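Local coordinates for acetoin utilization protein (Exiguobacterium sibiricum, PDB 2Q04) that probably acts as a GNAT-family acetyltransferase, transferring an acetyl group from acetyl-coenzyme A to an unidentified acceptor, perhaps in acetoin utilization, at residues A[128-133]-A[197-202]; A[62-67]-A[118-123]; A[9-14]-A[18-23]; A[101-106]-A[110-115]; A[33-38]-A[46-51]. All coordinates share one frame; numbering follows the deposited sequence.

Contacts 1 and 2 are buried, contacts 4 and 5 partly so, and contact 3 is the most exposed, on the hairpin at the margin of the sheet. All five reach the same mixed sheet. Contacts 2 and 4 share helix 112-121: contact 4 seats its start by van der Waals contact of aliphatic side chains with Ile112 and the Gly113 backbone, while contact 2 holds its far end with a buried salt bridge. Contact 3 joins two strands by backbone hydrogen bonds and a histidine-carboxylate bond, and abuts contacts 2 and 4. Contact 5 presses a leucine onto a helix backbone and meets contact 4 through the Asp36-Arg106 salt bridge. Contact 1, aromatic and aliphatic, lies about 30 Å centre to centre from contacts 3 and 5.

Contact 1 of 5, residues A[128-133]-A[197-202]; sequences HYLILT and AHFDAL
Phe199 reaches from helix 193-203 to Leu130 and Leu132, alternate residues of one strand. The tight part is Leu130. Its CD1 sits 3.5 Å from Phe199 CB, while its CD2 lies over one face of the ring, 4.1 Å from the ring centroid and 18° off the normal, a CH-pi contact. The two side chains cross at about a right angle, and both methyls of Leu130 press on the root and face of the ring. With Phe199 CG anti to the backbone N (chi1 170°), the ring stands out from the helix toward the strand. Leu132 adds a slightly longer, oblique contact, its CD2 3.9 Å from Phe199 CE1. Phe168 meets the same ring edge-to-face, and Leu183 and Ala185 of strand 182-187 also line it.

The contact thins along the helix. Leu202 points toward the strand without touching it, and Ala197 faces outward on the exposed side. Asp200, partly exposed, pairs with Arg203 of its own helix. Ile131, between the two leucines, turns to the opposite face of the sheet and meets Met121. The arrangement is that of a layered alpha/beta fold, a C-terminal helix closing one face of the GNAT-type sheet through an aromatic side chain.

Contact 2 of 5, residues A[62-67]-A[118-123]; sequences RIIIAR and EVSMLD
Arg62 and Asp123 supply the charged part of this contact. Both terminal nitrogens of the guanidinium converge on one carboxylate oxygen: Arg62 NH1 lies 2.8 Å and Arg62 NH2 3.1 Å from Asp123 OD2. The oxygen sits at the guanidinium edge, near its plane, and the two planes are 29° apart. Because a single acceptor is shared, neither hydrogen bond is straight (130° for NH1, 122° for NH2) and both are weak as hydrogen bonds, although the pair is a salt bridge. The arginine chain, extended from CG to NE, carries the group from the strand to the turn that follows helix 112-121, where it also touches Ala125 and Met126.

The aspartate is also held by backbone: OD2 accepts from Gln6 N and OD1 from Ala125 N. A leucine in place of Arg62 would probably leave this buried carboxylate without its countercharge and open a gap beside Ala125 and Met126.

The remaining contacts are van der Waals. Ile64 lies against the Ser120 hydroxyl, its CG1 3.4 Å from Ser120 OG. That oxygen is bonded back to Leu116 O of its own helix, so it offers the isoleucine a polar atom already satisfied. Ile64 CG2 meets Val119 CG1 more loosely, at 4.4 Å. Val76 of strand 71-79 touches both Ile64 and Ser120.

Ile64, against a serine hydroxyl and a valine methyl, thus seats the helix on the sheet, while a buried ion pair ties down the turn beyond it. With the carboxylate shared among an arginine and two backbone amides, its negative charge is likely to be well stabilised.

Contact 3 of 5, residues A[9-14]-A[18-23]; sequences HRTLET and PVEIEG
Glu20 OE1 is the polar centre of this hairpin, held from the partner strand by His9. His9 NE2 donates to its anti lone pair at 2.9 Å, the oxygen lying somewhat out of the ring plane; the imidazole and carboxylate planes are only 12° apart. Thr11 OG1 is close to the same oxygen and donates to it, though the exact length of that bond is doubtful. Thr11 stands directly opposite Glu20 in a non-hydrogen-bonded pair, whereas His9 reaches it diagonally. A bend at chi2 (-47°) folds the glutamate back over the strands to meet both. An alanine at Glu20 would probably leave the His9 ring and the Thr11 hydroxyl without their shared acceptor and the imidazole freer to turn.

The ring has a second neighbour at its edge, Glu22 OE1, 3.2 Å from His9 CD2; that carboxylate is itself paired with Arg67. Beneath these side chains, Arg10 with Ile21 and Leu12 with Val19 form hydrogen-bonded antiparallel pairs, each with two backbone bonds.

On the other face, which Arg10 shares, the packing is apolar: Ile21 CD1 lies 3.6 Å from Leu12 CB, and Thr14 CG2 meets Val19 CG2 near the turn. Leu12 and Ile21 lie against Lys115 of helix 112-121, and Ile21 also against Leu116 and Val119. Strand 19-23 is hydrogen-bonded on its far side to strand 62-68, so the hairpin extends the sheet by strand 8-12 while one of its faces backs onto that helix.

Contact 4 of 5, residues A[101-106]-A[110-115]; sequences IEVAAR and QQIGKK
Val103 has the most surface buried here, and its two methyls both face Ile112. Val103 CG2 lies 3.9 Å from Ile112 CG2, while Val103 CG1 meets Ile112 CD1 more distantly, at 4.2 Å; the side chains approach obliquely. Ile112 CG1 is anti to its carbonyl carbon (chi1 -72°), which sends CD1 toward one valine methyl and keeps CG2 beside the other.

Gly113 is next, met through its backbone. The end of Ile101 rests on it: Ile101 CD1 is 4.0 Å from Gly113 O and 4.1 Å from Gly113 CA. No hydrogen bond crosses between the segments, and the join is van der Waals, methyls against methyls and against helix backbone.

Gln111, at the N-cap position, has a positive phi (61°), and Gly113 follows two residues later at the first turn. This matches the strand-turn-helix of GNAT motif A, where Gln111 appears to stand in place of the first glycine in the usual Gly-x-Gly/Ala; in relatives the backbone amides of this turn bind the pyrophosphate of acetyl-coenzyme A.

Around it, Val76 of strand 71-79 touches Ile101 and Ile73 touches Ile112, Leu12 of the N-terminal hairpin packs on Ile112, and Met159 and Met160 of helix 149-162 border Ile101. Strand 95-103 and helix 112-121 then lead into strand 130-135, the parallel neighbour that completes the beta-alpha-beta unit.

Contact 5 of 5, residues A[33-38]-A[46-51]; sequences YKLDPG and AEQHEA
The His49 imidazole meets Leu35 and the Tyr33 carbonyl obliquely, neither squarely over a face nor at an edge. Leu35 CG lies 4.0 Å from His49 CD2. Tyr33 O is 3.4 Å from His49 NE2, but the angle is too poor for a hydrogen bond; that nitrogen bonds Leu30 O instead. With CG anti to the backbone N (chi1 -175°), the ring swings out of the helix and lies alongside the 33-35 backbone, with an acetate and an ethanediol, probably from the crystallisation liquor, also close to it.

Leu35 is the main wedge. Its CD1 drives at the helix backbone itself, 3.2 Å from His49 N and 3.4 Å from His49 CA, a close fit reached with an unusual chi1 of -92°. The same methyl touches Gln48 CB at 3.8 Å, while the amide of that glutamine leads away to a weak bond with Tyr75.

Beyond the leucine, Asp36 OD2 accepts from Gly38 N at 3.1 Å, met from above the carboxylate plane, and so closes an Asx turn. The carboxylate is also paired with Arg106, which links it to the turn just after strand 95-103.

Strand 34-35 runs parallel to strand 71-79, with backbone hydrogen bonds from Lys34 and Asp36 to Ile72, and helix 45-56 packs on it. The unit belongs to the segment between the first two strands of the core GNAT sheet, consistent with the variable helical region that often borders the acceptor site in this family.

Contact 1 of 5, residues A[128-133]-A[197-202]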
# COMPACT_ATOMS: atom_id res chain seq x y z
N HIS A 128 0.28 -2.57 15.69
CA HIS A 128 -1.04 -2.71 16.30
C HIS A 128 -2.13 -2.97 15.25
O HIS A 128 -3.29 -3.20 15.60
CB HIS A 128 -1.38 -1.47 17.11
CG HIS A 128 -0.47 -1.25 18.28
ND1 HIS A 128 -0.76 -1.71 19.54
CD2 HIS A 128 0.73 -0.64 18.37
CE1 HIS A 128 0.22 -1.38 20.36
NE2 HIS A 128 1.14 -0.73 19.67
N TYR A 129 -1.75 -2.95 13.98
CA TYR A 129 -2.71 -3.15 12.89
C TYR A 129 -2.47 -4.43 12.14
O TYR A 129 -1.35 -4.92 12.06
CB TYR A 129 -2.64 -1.98 11.90
CG TYR A 129 -3.11 -0.67 12.46
CD1 TYR A 129 -4.45 -0.33 12.43
CD2 TYR A 129 -2.21 0.23 12.99
CE1 TYR A 129 -4.89 0.89 12.93
CE2 TYR A 129 -2.63 1.44 13.50
CZ TYR A 129 -3.97 1.77 13.48
OH TYR A 129 -4.38 2.98 13.99
N LEU A 130 -3.56 -5.00 11.64
CA LEU A 130 -3.49 -6.01 10.63
C LEU A 130 -3.62 -5.25 9.29
O LEU A 130 -4.68 -4.67 8.98
CB LEU A 130 -4.64 -7.04 10.80
CG LEU A 130 -4.58 -8.28 9.90
CD1 LEU A 130 -5.44 -9.44 10.47
CD2 LEU A 130 -5.00 -7.94 8.47
N ILE A 131 -2.51 -5.18 8.54
CA ILE A 131 -2.46 -4.40 7.31
C ILE A 131 -2.64 -5.30 6.09
O ILE A 131 -1.75 -6.07 5.75
CB ILE A 131 -1.12 -3.60 7.19
CG1 ILE A 131 -0.89 -2.76 8.46
CG2 ILE A 131 -1.12 -2.69 5.94
CD1 ILE A 131 0.52 -2.20 8.58
N LEU A 132 -3.79 -5.21 5.45
CA LEU A 132 -4.06 -6.00 4.28
C LEU A 132 -3.91 -5.15 3.04
O LEU A 132 -3.90 -3.93 3.12
CB LEU A 132 -5.48 -6.63 4.36
CG LEU A 132 -6.73 -5.71 4.43
CD1 LEU A 132 -7.07 -5.08 3.08
CD2 LEU A 132 -7.92 -6.50 4.95
N THR A 133 -3.77 -5.80 1.90
CA THR A 133 -3.65 -5.09 0.63
C THR A 133 -4.15 -5.97 -0.51
O THR A 133 -4.09 -7.20 -0.43
CB THR A 133 -2.14 -4.63 0.34
OG1 THR A 133 -2.13 -3.47 -0.50
CG2 THR A 133 -1.35 -5.72 -0.33
N ALA A 197 -9.06 -13.29 13.34
CA ALA A 197 -10.22 -14.12 13.06
C ALA A 197 -11.20 -13.38 12.17
O ALA A 197 -11.83 -13.97 11.31
CB ALA A 197 -10.90 -14.54 14.36
N HIS A 198 -11.35 -12.08 12.41
CA HIS A 198 -12.22 -11.25 11.61
C HIS A 198 -11.70 -11.18 10.19
O HIS A 198 -12.47 -11.28 9.24
CB HIS A 198 -12.31 -9.86 12.20
CG HIS A 198 -13.25 -8.96 11.47
ND1 HIS A 198 -14.55 -9.31 11.18
CD2 HIS A 198 -13.12 -7.68 11.05
CE1 HIS A 198 -15.16 -8.31 10.57
NE2 HIS A 198 -14.31 -7.30 10.48
N PHE A 199 -10.40 -11.01 10.05
CA PHE A 199 -9.77 -10.97 8.75
C PHE A 199 -10.00 -12.27 8.00
O PHE A 199 -10.30 -12.26 6.81
CB PHE A 199 -8.26 -10.71 8.88
CG PHE A 199 -7.48 -10.91 7.59
CD1 PHE A 199 -7.73 -10.11 6.48
CD2 PHE A 199 -6.48 -11.86 7.51
CE1 PHE A 199 -7.01 -10.28 5.30
CE2 PHE A 199 -5.75 -12.03 6.32
CZ PHE A 199 -6.03 -11.23 5.22
N ASP A 200 -9.87 -13.40 8.69
CA ASP A 200 -10.12 -14.72 8.08
C ASP A 200 -11.56 -14.82 7.59
O ASP A 200 -11.84 -15.43 6.58
CB ASP A 200 -9.86 -15.87 9.08
CG ASP A 200 -8.39 -16.09 9.36
OD1 ASP A 200 -7.54 -15.71 8.51
OD2 ASP A 200 -8.08 -16.67 10.43
N ALA A 201 -12.48 -14.24 8.37
CA ALA A 201 -13.90 -14.24 8.03
C ALA A 201 -14.19 -13.36 6.80
O ALA A 201 -15.13 -13.62 6.05
CB ALA A 201 -14.73 -13.78 9.22
N LEU A 202 -13.39 -12.31 6.62
CA LEU A 202 -13.55 -11.40 5.47
C LEU A 202 -13.02 -12.03 4.18
O LEU A 202 -13.65 -11.93 3.14
CB LEU A 202 -12.82 -10.08 5.72
CG LEU A 202 -13.41 -9.18 6.80
CD1 LEU A 202 -12.52 -7.97 7.00
CD2 LEU A 202 -14.83 -8.76 6.44

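Contact 2 of 5, residues A[62-67]-A[118-123]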
# COMPACT_ATOMS: atom_id res chain seq x y z
N ARG A 62 -2.13 7.64 6.09
CA ARG A 62 -0.68 7.81 6.05
C ARG A 62 -0.18 7.76 4.62
O ARG A 62 -0.44 6.79 3.88
CB ARG A 62 0.01 6.71 6.85
CG ARG A 62 -0.38 6.67 8.27
CD ARG A 62 0.47 5.73 9.03
NE ARG A 62 0.19 5.82 10.46
CZ ARG A 62 1.04 5.48 11.43
NH1 ARG A 62 2.26 5.04 11.12
NH2 ARG A 62 0.68 5.60 12.70
N ILE A 63 0.57 8.79 4.23
CA ILE A 63 1.20 8.84 2.92
C ILE A 63 2.71 8.94 3.10
O ILE A 63 3.22 9.92 3.61
CB ILE A 63 0.70 10.07 2.09
CG1 ILE A 63 -0.83 10.01 1.87
CG2 ILE A 63 1.44 10.15 0.75
CD1 ILE A 63 -1.30 8.87 0.97
N ILE A 64 3.42 7.88 2.74
CA ILE A 64 4.86 7.89 2.72
C ILE A 64 5.29 8.08 1.27
O ILE A 64 4.72 7.45 0.36
CB ILE A 64 5.46 6.57 3.30
CG1 ILE A 64 5.30 6.53 4.84
CG2 ILE A 64 6.95 6.43 2.94
CD1 ILE A 64 3.86 6.48 5.32
N ILE A 65 6.27 8.96 1.04
CA ILE A 65 6.66 9.35 -0.32
C ILE A 65 8.13 9.10 -0.61
O ILE A 65 8.95 9.10 0.29
CB ILE A 65 6.37 10.83 -0.57
CG1 ILE A 65 7.21 11.71 0.39
CG2 ILE A 65 4.88 11.12 -0.41
CD1 ILE A 65 7.11 13.18 0.11
N ALA A 66 8.42 8.81 -1.88
CA ALA A 66 9.79 8.81 -2.38
C ALA A 66 9.93 10.09 -3.18
O ALA A 66 9.19 10.31 -4.14
CB ALA A 66 10.04 7.61 -3.25
N ARG A 67 10.88 10.93 -2.78
CA ARG A 67 10.90 12.31 -3.21
C ARG A 67 12.29 12.79 -3.65
O ARG A 67 13.31 12.38 -3.09
CB ARG A 67 10.39 13.18 -2.05
CG ARG A 67 10.37 14.64 -2.32
CD ARG A 67 9.88 15.44 -1.10
NE ARG A 67 10.72 15.21 0.10
CZ ARG A 67 11.95 15.72 0.28
NH1 ARG A 67 12.55 16.38 -0.69
NH2 ARG A 67 12.60 15.49 1.41
N GLU A 118 9.71 -0.14 4.14
CA GLU A 118 10.54 -0.12 5.35
C GLU A 118 10.23 1.10 6.22
O GLU A 118 9.99 0.97 7.42
CB GLU A 118 12.04 -0.10 4.99
CG GLU A 118 12.62 -1.45 4.62
CD GLU A 118 14.13 -1.38 4.32
OE1 GLU A 118 14.84 -0.56 4.98
OE2 GLU A 118 14.61 -2.13 3.44
N VAL A 119 10.28 2.28 5.61
CA VAL A 119 10.04 3.52 6.33
C VAL A 119 8.61 3.58 6.87
O VAL A 119 8.36 4.17 7.92
CB VAL A 119 10.31 4.75 5.41
CG1 VAL A 119 9.92 6.05 6.11
CG2 VAL A 119 11.76 4.78 4.99
N SER A 120 7.68 2.95 6.16
CA SER A 120 6.30 2.87 6.60
C SER A 120 6.16 2.06 7.90
O SER A 120 5.35 2.41 8.76
CB SER A 120 5.42 2.26 5.50
OG SER A 120 5.28 3.14 4.40
N MSE A 121 6.96 1.00 8.05
CA MSE A 121 6.87 0.10 9.22
C MSE A 121 7.77 0.53 10.38
O MSE A 121 7.76 -0.10 11.43
CB MSE A 121 7.20 -1.34 8.82
CG MSE A 121 6.31 -1.90 7.73
SE MSE A 121 4.43 -1.73 8.15
CE MSE A 121 3.73 -2.08 6.45
N LEU A 122 8.54 1.60 10.19
CA LEU A 122 9.42 2.12 11.26
C LEU A 122 8.61 2.63 12.45
O LEU A 122 9.12 2.67 13.59
CB LEU A 122 10.31 3.25 10.73
CG LEU A 122 11.58 2.82 9.99
CD1 LEU A 122 12.40 4.06 9.58
CD2 LEU A 122 12.42 1.89 10.86
N ASP A 123 7.38 3.06 12.19
CA ASP A 123 6.47 3.50 13.24
C ASP A 123 5.97 2.29 14.04
O ASP A 123 5.28 1.41 13.48
CB ASP A 123 5.29 4.27 12.64
CG ASP A 123 4.46 5.01 13.70
OD1 ASP A 123 4.56 4.66 14.89
OD2 ASP A 123 3.72 5.93 13.33

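Contact 3 of 5, residues A[9-14]-A[18-23]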
# COMPACT_ATOMS: atom_id res chain seq x y z
N HIS A 9 12.32 9.00 8.21
CA HIS A 9 13.02 9.42 7.01
C HIS A 9 14.29 8.62 6.79
O HIS A 9 15.06 8.39 7.71
CB HIS A 9 13.38 10.90 7.11
CG HIS A 9 14.38 11.35 6.09
ND1 HIS A 9 15.74 11.18 6.25
CD2 HIS A 9 14.22 11.92 4.87
CE1 HIS A 9 16.37 11.62 5.18
NE2 HIS A 9 15.47 12.08 4.33
N ARG A 10 14.52 8.22 5.54
CA ARG A 10 15.80 7.65 5.12
C ARG A 10 16.12 8.16 3.72
O ARG A 10 15.21 8.43 2.92
CB ARG A 10 15.73 6.12 5.11
CG ARG A 10 15.47 5.46 6.48
CD ARG A 10 16.65 5.57 7.40
NE ARG A 10 16.49 4.73 8.59
CZ ARG A 10 15.80 5.08 9.69
NH1 ARG A 10 15.17 6.25 9.75
NH2 ARG A 10 15.72 4.25 10.72
N THR A 11 17.40 8.34 3.43
CA THR A 11 17.84 8.71 2.10
C THR A 11 18.29 7.47 1.35
O THR A 11 19.17 6.76 1.80
CB THR A 11 18.99 9.71 2.15
OG1 THR A 11 18.54 10.93 2.75
CG2 THR A 11 19.51 10.01 0.74
N LEU A 12 17.64 7.20 0.23
CA LEU A 12 17.99 6.06 -0.59
C LEU A 12 18.79 6.54 -1.77
O LEU A 12 18.39 7.49 -2.45
CB LEU A 12 16.71 5.34 -1.08
CG LEU A 12 16.93 4.08 -1.93
CD1 LEU A 12 17.74 3.06 -1.16
CD2 LEU A 12 15.61 3.49 -2.37
N GLU A 13 19.94 5.94 -1.98
CA GLU A 13 20.75 6.26 -3.13
C GLU A 13 20.27 5.44 -4.30
O GLU A 13 19.78 4.32 -4.12
CB GLU A 13 22.23 5.99 -2.85
CG GLU A 13 22.88 7.04 -1.92
CD GLU A 13 24.30 6.69 -1.56
OE1 GLU A 13 24.58 5.49 -1.36
OE2 GLU A 13 25.14 7.61 -1.45
N THR A 14 20.33 6.03 -5.49
CA THR A 14 19.91 5.35 -6.72
C THR A 14 20.82 5.78 -7.87
O THR A 14 21.71 6.61 -7.69
CB THR A 14 18.42 5.69 -7.11
OG1 THR A 14 18.36 6.97 -7.74
CG2 THR A 14 17.52 5.69 -5.89
N PRO A 18 20.26 10.94 -4.99
CA PRO A 18 19.53 10.24 -3.92
C PRO A 18 18.05 10.59 -3.84
O PRO A 18 17.63 11.66 -4.26
CB PRO A 18 20.26 10.69 -2.64
CG PRO A 18 21.27 11.77 -3.09
CD PRO A 18 20.95 12.13 -4.48
N VAL A 19 17.28 9.71 -3.22
CA VAL A 19 15.83 9.89 -3.09
C VAL A 19 15.45 9.89 -1.62
O VAL A 19 15.87 9.02 -0.87
CB VAL A 19 15.04 8.73 -3.83
CG1 VAL A 19 13.55 8.94 -3.71
CG2 VAL A 19 15.46 8.63 -5.29
N GLU A 20 14.67 10.88 -1.21
CA GLU A 20 14.25 10.98 0.17
C GLU A 20 12.98 10.18 0.38
O GLU A 20 11.94 10.42 -0.28
CB GLU A 20 14.04 12.43 0.58
CG GLU A 20 15.20 13.35 0.20
CD GLU A 20 16.57 12.77 0.57
OE1 GLU A 20 16.70 12.22 1.69
OE2 GLU A 20 17.50 12.86 -0.26
N ILE A 21 13.06 9.21 1.27
CA ILE A 21 11.94 8.34 1.58
C ILE A 21 11.47 8.65 2.98
O ILE A 21 12.17 8.38 3.95
CB ILE A 21 12.34 6.88 1.45
CG1 ILE A 21 12.74 6.61 -0.01
CG2 ILE A 21 11.17 5.97 1.87
CD1 ILE A 21 13.20 5.27 -0.25
N GLU A 22 10.27 9.22 3.09
CA GLU A 22 9.83 9.78 4.33
C GLU A 22 8.31 9.81 4.46
O GLU A 22 7.58 9.91 3.47
CB GLU A 22 10.37 11.20 4.47
CG GLU A 22 9.85 12.15 3.38
CD GLU A 22 10.55 13.48 3.37
OE1 GLU A 22 11.77 13.52 3.61
OE2 GLU A 22 9.89 14.49 3.07
N GLY A 23 7.85 9.81 5.71
CA GLY A 23 6.43 9.95 6.02
C GLY A 23 6.12 9.35 7.37
O GLY A 23 7.02 8.79 8.02

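Contact 4 of 5, residues A[101-106]-A[110-115]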
# COMPACT_ATOMS: atom_id res chain seq x y z
N ILE A 101 0.74 1.47 -3.92
CA ILE A 101 2.15 1.77 -3.91
C ILE A 101 2.59 1.90 -5.35
O ILE A 101 2.42 0.99 -6.14
CB ILE A 101 2.97 0.66 -3.21
CG1 ILE A 101 4.45 1.04 -3.13
CG2 ILE A 101 2.81 -0.66 -3.92
CD1 ILE A 101 5.24 0.12 -2.23
N GLU A 102 3.06 3.08 -5.72
CA GLU A 102 3.41 3.35 -7.10
C GLU A 102 4.75 4.08 -7.19
O GLU A 102 5.09 4.86 -6.33
CB GLU A 102 2.30 4.17 -7.77
CG GLU A 102 2.37 4.18 -9.29
CD GLU A 102 1.20 4.94 -9.94
OE1 GLU A 102 0.28 5.38 -9.20
OE2 GLU A 102 1.22 5.08 -11.19
N VAL A 103 5.51 3.77 -8.23
CA VAL A 103 6.84 4.34 -8.43
C VAL A 103 7.06 4.59 -9.91
O VAL A 103 6.86 3.69 -10.73
CB VAL A 103 7.94 3.37 -7.92
CG1 VAL A 103 9.33 3.93 -8.23
CG2 VAL A 103 7.77 3.10 -6.42
N ALA A 104 7.49 5.81 -10.26
CA ALA A 104 7.74 6.16 -11.66
C ALA A 104 8.60 5.09 -12.35
O ALA A 104 9.55 4.58 -11.76
CB ALA A 104 8.41 7.52 -11.76
N ALA A 105 8.27 4.79 -13.60
CA ALA A 105 8.92 3.71 -14.36
C ALA A 105 10.46 3.83 -14.42
O ALA A 105 11.17 2.82 -14.29
CB ALA A 105 8.34 3.64 -15.77
N ARG A 106 10.96 5.04 -14.62
CA ARG A 106 12.41 5.26 -14.75
C ARG A 106 13.17 4.96 -13.45
O ARG A 106 14.40 4.80 -13.46
CB ARG A 106 12.72 6.69 -15.23
CG ARG A 106 12.47 7.77 -14.19
CD ARG A 106 12.92 9.14 -14.71
NE ARG A 106 12.86 10.18 -13.68
CZ ARG A 106 11.75 10.79 -13.28
NH1 ARG A 106 10.57 10.45 -13.81
NH2 ARG A 106 11.80 11.73 -12.33
N GLN A 110 15.40 0.16 -8.54
CA GLN A 110 16.26 0.84 -7.57
C GLN A 110 15.80 0.56 -6.13
O GLN A 110 16.25 1.21 -5.18
CB GLN A 110 16.25 2.34 -7.83
CG GLN A 110 16.76 2.73 -9.21
CD GLN A 110 18.21 2.29 -9.46
OE1 GLN A 110 18.54 1.81 -10.54
NE2 GLN A 110 19.06 2.44 -8.45
N GLN A 111 14.89 -0.42 -5.98
CA GLN A 111 14.44 -0.89 -4.66
C GLN A 111 13.75 0.21 -3.84
O GLN A 111 13.81 0.21 -2.60
CB GLN A 111 15.60 -1.51 -3.88
CG GLN A 111 16.30 -2.64 -4.64
CD GLN A 111 17.07 -3.57 -3.73
OE1 GLN A 111 17.88 -3.13 -2.92
NE2 GLN A 111 16.83 -4.86 -3.88
N ILE A 112 13.04 1.09 -4.52
CA ILE A 112 12.32 2.16 -3.85
C ILE A 112 11.11 1.62 -3.12
O ILE A 112 10.82 2.03 -1.99
CB ILE A 112 11.90 3.25 -4.84
CG1 ILE A 112 13.14 4.05 -5.28
CG2 ILE A 112 10.83 4.18 -4.21
CD1 ILE A 112 12.88 5.08 -6.31
N GLY A 113 10.39 0.68 -3.75
CA GLY A 113 9.23 0.04 -3.13
C GLY A 113 9.58 -0.57 -1.80
O GLY A 113 8.91 -0.34 -0.81
N LYS A 114 10.66 -1.36 -1.79
CA LYS A 114 11.17 -1.98 -0.56
C LYS A 114 11.34 -0.95 0.55
O LYS A 114 10.86 -1.14 1.67
CB LYS A 114 12.52 -2.69 -0.82
CG LYS A 114 12.40 -4.02 -1.60
N LYS A 115 12.04 0.15 0.24
CA LYS A 115 12.31 1.20 1.24
C LYS A 115 11.08 1.95 1.62
O LYS A 115 10.93 2.38 2.75
CB LYS A 115 13.36 2.18 0.72
CG LYS A 115 14.76 1.83 1.10
CD LYS A 115 15.05 2.17 2.56
CE LYS A 115 16.51 1.91 2.89
NZ LYS A 115 16.86 2.40 4.24

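Contact 5 of 5, residues A[33-38]-A[46-51]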
# COMPACT_ATOMS: atom_id res chain seq x y z
N TYR A 33 4.12 19.73 -2.92
CA TYR A 33 4.92 18.91 -3.82
C TYR A 33 4.21 18.74 -5.16
O TYR A 33 3.11 19.25 -5.37
CB TYR A 33 5.20 17.53 -3.20
CG TYR A 33 5.96 17.58 -1.88
CD1 TYR A 33 7.07 18.40 -1.72
CD2 TYR A 33 5.61 16.73 -0.84
CE1 TYR A 33 7.77 18.43 -0.52
CE2 TYR A 33 6.32 16.74 0.36
CZ TYR A 33 7.39 17.59 0.51
OH TYR A 33 8.09 17.60 1.70
N LYS A 34 4.86 18.04 -6.09
CA LYS A 34 4.32 17.81 -7.42
C LYS A 34 4.50 16.34 -7.81
O LYS A 34 5.61 15.85 -7.91
CB LYS A 34 5.04 18.70 -8.44
CG LYS A 34 4.55 18.53 -9.87
CD LYS A 34 5.16 19.57 -10.80
CE LYS A 34 4.55 19.51 -12.20
NZ LYS A 34 5.05 20.60 -13.09
N LEU A 35 3.39 15.64 -8.03
CA LEU A 35 3.45 14.25 -8.47
C LEU A 35 4.15 14.15 -9.82
O LEU A 35 3.83 14.88 -10.77
CB LEU A 35 2.05 13.64 -8.59
CG LEU A 35 1.49 12.92 -7.36
CD1 LEU A 35 0.18 12.23 -7.72
CD2 LEU A 35 2.49 11.91 -6.82
N ASP A 36 5.10 13.22 -9.92
CA ASP A 36 5.81 12.96 -11.16
C ASP A 36 4.80 12.55 -12.25
O ASP A 36 3.87 11.78 -11.98
CB ASP A 36 6.83 11.85 -10.96
CG ASP A 36 7.72 11.68 -12.15
OD1 ASP A 36 8.62 12.52 -12.34
OD2 ASP A 36 7.53 10.69 -12.89
N PRO A 37 5.00 13.04 -13.50
CA PRO A 37 4.05 12.74 -14.60
C PRO A 37 3.89 11.24 -14.91
O PRO A 37 2.92 10.85 -15.55
CB PRO A 37 4.67 13.47 -15.80
CG PRO A 37 5.58 14.50 -15.22
CD PRO A 37 6.10 13.92 -13.96
N GLY A 38 4.84 10.42 -14.45
CA GLY A 38 4.82 8.98 -14.74
C GLY A 38 4.09 8.13 -13.71
O GLY A 38 4.24 6.91 -13.70
N ALA A 46 -2.70 14.97 -11.63
CA ALA A 46 -3.41 16.05 -10.92
C ALA A 46 -4.48 15.47 -9.99
O ALA A 46 -4.58 15.85 -8.82
CB ALA A 46 -4.03 17.00 -11.92
N GLU A 47 -5.23 14.50 -10.51
CA GLU A 47 -6.31 13.87 -9.74
C GLU A 47 -5.75 12.96 -8.64
O GLU A 47 -6.29 12.89 -7.55
CB GLU A 47 -7.24 13.05 -10.67
CG GLU A 47 -8.14 13.90 -11.59
CD GLU A 47 -7.36 14.61 -12.71
OE1 GLU A 47 -6.19 14.24 -12.95
OE2 GLU A 47 -7.93 15.53 -13.35
N GLN A 48 -4.66 12.25 -8.96
CA GLN A 48 -4.04 11.32 -8.00
C GLN A 48 -3.35 12.07 -6.86
O GLN A 48 -3.28 11.57 -5.74
CB GLN A 48 -3.02 10.40 -8.72
CG GLN A 48 -2.49 9.21 -7.84
CD GLN A 48 -3.58 8.17 -7.50
OE1 GLN A 48 -4.68 8.22 -8.03
NE2 GLN A 48 -3.25 7.24 -6.60
N HIS A 49 -2.82 13.26 -7.16
CA HIS A 49 -2.18 14.11 -6.14
C HIS A 49 -3.23 14.55 -5.11
O HIS A 49 -3.02 14.43 -3.90
CB HIS A 49 -1.54 15.35 -6.81
CG HIS A 49 -0.77 16.23 -5.87
ND1 HIS A 49 -1.04 17.57 -5.70
CD2 HIS A 49 0.29 15.96 -5.06
CE1 HIS A 49 -0.19 18.09 -4.83
NE2 HIS A 49 0.62 17.13 -4.42
N GLU A 50 -4.36 15.03 -5.62
CA GLU A 50 -5.49 15.41 -4.78
C GLU A 50 -5.98 14.22 -3.92
O GLU A 50 -6.45 14.41 -2.80
CB GLU A 50 -6.63 15.92 -5.67
CG GLU A 50 -7.94 16.17 -4.96
CD GLU A 50 -9.00 16.76 -5.90
OE1 GLU A 50 -8.89 17.96 -6.25
OE2 GLU A 50 -9.94 16.01 -6.29
N ALA A 51 -5.84 13.01 -4.45
CA ALA A 51 -6.21 11.80 -3.71
C ALA A 51 -5.24 11.51 -2.56
O ALA A 51 -5.64 11.03 -1.51
CB ALA A 51 -6.28 10.61 -4.66